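Local coordinates for protein DMATS type aromatic prenyltransferase (Micromonospora olivasterospora, PDB 6ZRY) that binds tryptophan inside an ABBA-type barrel and probably transfers a dimethylallyl group to the indole ring of this amino acid, at residues V278-Y283 and Q288-R293. Numbering follows the deposited sequence.
With TRP (tryptophan), chain C.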
loop_
_atom_site.group_PDB
_atom_site.type_symbol
_atom_site.label_atom_id
_atom_site.label_comp_id
_atom_site.label_asym_id
_atom_site.label_seq_id
_atom_site.Cartn_x
_atom_site.Cartn_y
_atom_site.Cartn_z
ATOM N N VAL A 278 -0.133 -10.224 3.067
ATOM C CA VAL A 278 0.879 -11.273 2.898
ATOM C C VAL A 278 1.742 -10.912 1.695
ATOM O O VAL A 278 1.226 -10.830 0.561
ATOM C CB VAL A 278 0.235 -12.657 2.720
ATOM C CG1 VAL A 278 1.278 -13.733 2.521
ATOM C CG2 VAL A 278 -0.683 -12.997 3.892
ATOM N N PRO A 279 3.078 -10.810 1.877
ATOM C CA PRO A 279 4.005 -10.583 0.759
ATOM C C PRO A 279 4.286 -11.923 0.071
ATOM O O PRO A 279 5.395 -12.495 0.186
ATOM C CB PRO A 279 5.208 -9.986 1.460
ATOM C CG PRO A 279 5.237 -10.731 2.785
ATOM C CD PRO A 279 3.788 -10.887 3.166
ATOM N N ILE A 280 3.282 -12.355 -0.677
ATOM C CA ILE A 280 3.176 -13.711 -1.274
ATOM C C ILE A 280 4.382 -13.999 -2.151
ATOM O O ILE A 280 4.795 -15.150 -2.190
ATOM C CB ILE A 280 1.846 -13.857 -2.010
ATOM C CG1 ILE A 280 1.678 -15.291 -2.536
ATOM C CG2 ILE A 280 1.687 -12.821 -3.098
ATOM C CD1 ILE A 280 0.281 -15.668 -2.827
ATOM N N ARG A 281 4.985 -12.977 -2.785
ATOM C CA ARG A 281 6.171 -13.146 -3.668
ATOM C C ARG A 281 7.308 -13.832 -2.912
ATOM O O ARG A 281 8.171 -14.455 -3.570
ATOM C CB ARG A 281 6.671 -11.803 -4.202
ATOM C CG ARG A 281 7.234 -10.858 -3.134
ATOM C CD ARG A 281 7.521 -9.546 -3.822
ATOM N NE ARG A 281 8.162 -8.504 -3.065
ATOM C CZ ARG A 281 7.602 -7.760 -2.113
ATOM N NH1 ARG A 281 6.371 -7.966 -1.696
ATOM N NH2 ARG A 281 8.305 -6.774 -1.568
ATOM N N SER A 282 7.336 -13.732 -1.596
ATOM C CA SER A 282 8.430 -14.292 -0.749
ATOM C C SER A 282 8.184 -15.789 -0.459
ATOM O O SER A 282 9.103 -16.440 0.021
ATOM C CB SER A 282 8.554 -13.488 0.517
ATOM O OG SER A 282 9.687 -13.854 1.277
ATOM N N TYR A 283 6.999 -16.318 -0.757
ATOM C CA TYR A 283 6.543 -17.648 -0.275
ATOM C C TYR A 283 6.092 -18.538 -1.427
ATOM O O TYR A 283 5.425 -19.529 -1.156
ATOM C CB TYR A 283 5.477 -17.422 0.803
ATOM C CG TYR A 283 6.039 -16.661 1.977
ATOM C CD1 TYR A 283 6.870 -17.286 2.890
ATOM C CD2 TYR A 283 5.844 -15.287 2.112
ATOM C CE1 TYR A 283 7.425 -16.604 3.960
ATOM C CE2 TYR A 283 6.400 -14.582 3.172
ATOM C CZ TYR A 283 7.201 -15.238 4.096
ATOM O OH TYR A 283 7.765 -14.548 5.139
ATOM N N GLN A 288 3.000 -18.014 -11.334
ATOM C CA GLN A 288 1.942 -19.011 -11.624
ATOM C C GLN A 288 1.456 -19.555 -10.288
ATOM O O GLN A 288 0.223 -19.564 -10.051
ATOM C CB GLN A 288 2.409 -20.143 -12.515
ATOM C CG GLN A 288 1.273 -21.090 -12.905
ATOM C CD GLN A 288 0.222 -20.427 -13.746
ATOM O OE1 GLN A 288 0.472 -20.002 -14.877
ATOM N NE2 GLN A 288 -0.966 -20.278 -13.193
ATOM N N GLU A 289 2.374 -19.938 -9.426
ATOM C CA GLU A 289 1.983 -20.435 -8.086
ATOM C C GLU A 289 1.261 -19.325 -7.313
ATOM O O GLU A 289 0.196 -19.614 -6.668
ATOM C CB GLU A 289 3.162 -20.949 -7.292
ATOM C CG GLU A 289 2.685 -21.631 -6.020
ATOM C CD GLU A 289 3.744 -22.229 -5.131
ATOM O OE1 GLU A 289 4.874 -21.767 -5.183
ATOM O OE2 GLU A 289 3.403 -23.200 -4.389
ATOM N N ALA A 290 1.768 -18.090 -7.344
ATOM C CA ALA A 290 1.103 -16.998 -6.614
ATOM C C ALA A 290 -0.300 -16.815 -7.204
ATOM O O ALA A 290 -1.229 -16.637 -6.451
ATOM C CB ALA A 290 1.898 -15.668 -6.675
ATOM N N ARG A 291 -0.430 -16.830 -8.523
ATOM C CA ARG A 291 -1.754 -16.572 -9.165
ATOM C C ARG A 291 -2.724 -17.673 -8.697
ATOM O O ARG A 291 -3.866 -17.365 -8.409
ATOM C CB ARG A 291 -1.645 -16.502 -10.693
ATOM C CG ARG A 291 -3.007 -16.424 -11.376
ATOM C CD ARG A 291 -3.582 -17.801 -11.682
ATOM N NE ARG A 291 -4.960 -17.753 -12.125
ATOM C CZ ARG A 291 -5.823 -18.772 -12.067
ATOM N NH1 ARG A 291 -5.464 -19.933 -11.552
ATOM N NH2 ARG A 291 -7.059 -18.609 -12.508
ATOM N N ASP A 292 -2.248 -18.908 -8.654
ATOM C CA ASP A 292 -3.070 -20.090 -8.258
ATOM C C ASP A 292 -3.553 -19.932 -6.819
ATOM O O ASP A 292 -4.715 -20.257 -6.578
ATOM C CB ASP A 292 -2.321 -21.388 -8.540
ATOM C CG ASP A 292 -2.167 -21.662 -10.037
ATOM O OD1 ASP A 292 -2.896 -21.002 -10.865
ATOM O OD2 ASP A 292 -1.349 -22.505 -10.382
ATOM N N ARG A 293 -2.720 -19.433 -5.906
ATOM C CA ARG A 293 -3.112 -19.247 -4.498
ATOM C C ARG A 293 -4.140 -18.141 -4.401
ATOM O O ARG A 293 -5.106 -18.292 -3.674
ATOM C CB ARG A 293 -1.906 -18.925 -3.630
ATOM C CG ARG A 293 -0.899 -20.044 -3.577
ATOM C CD ARG A 293 0.091 -19.822 -2.484
ATOM N NE ARG A 293 1.126 -20.834 -2.464
ATOM C CZ ARG A 293 2.277 -20.726 -1.792
ATOM N NH1 ARG A 293 2.567 -19.634 -1.095
ATOM N NH2 ARG A 293 3.177 -21.676 -1.896
HETATM N N TRP C . 7.526 -2.582 -1.580
HETATM C CA TRP C . 7.411 -2.253 -0.116
HETATM C C TRP C . 7.282 -3.547 0.690
HETATM O O TRP C . 7.413 -3.511 1.927
HETATM C CB TRP C . 6.236 -1.293 0.152
HETATM C CG TRP C . 4.885 -1.838 -0.190
HETATM C CD1 TRP C . 4.283 -1.849 -1.420
HETATM C CD2 TRP C . 3.947 -2.447 0.718
HETATM N NE1 TRP C . 3.043 -2.428 -1.335
HETATM C CE2 TRP C . 2.802 -2.794 -0.037
HETATM C CE3 TRP C . 3.953 -2.718 2.095
HETATM C CZ2 TRP C . 1.691 -3.417 0.534
HETATM C CZ3 TRP C . 2.853 -3.331 2.657
HETATM C CH2 TRP C . 1.738 -3.668 1.887
HETATM O OXT TRP C . 7.056 -4.636 0.117
#
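In the ABBA barrel of this prenyltransferase, the turn that leaves strand 273-278 sets I280 against A290 and R293 of outer helix 287-300, the next helix in the chain, and brings the carbonyl of Y283 to R293. P279 centres an inverse gamma turn, and a short 3-10 segment then points I280 toward the helix and R281 away from it. The longer branch of I280, swung opposite the backbone N at chi1 -175°, reaches the helix: CG1 rests 4.2 Å from A290 CB, and CD1 lies 4.0 Å from R293 CB. The I280 and R293 side chains run past one another in opposite senses, and the extended chain of R293 carries its guanidinium to the carbonyl of Y283. There NH1 of R293 donates to Y283 O over 2.9 Å, coming from above the carbonyl plane, 55° out of it, while NH2 adds a weak second bond to the same oxygen. NH2 also meets E289 OE2 at 2.9 Å, in a salt bridge one helical turn back, and NH1 has a further acceptor in A246 O of helix 236-247. On the tryptophan side, R281 NH2 gives the ligand carboxylate a nearly straight hydrogen bond, 3.0 Å to OXT, with the acceptor in the guanidinium plane; D56 and A328 O hold its other nitrogens. The two arginines thus have different tasks at one turn: R293, its charge probably balanced by E289, ties the backbone to the outer helix, whereas R281, also paired with D56, presents a charge that probably stabilises the tryptophan carboxylate.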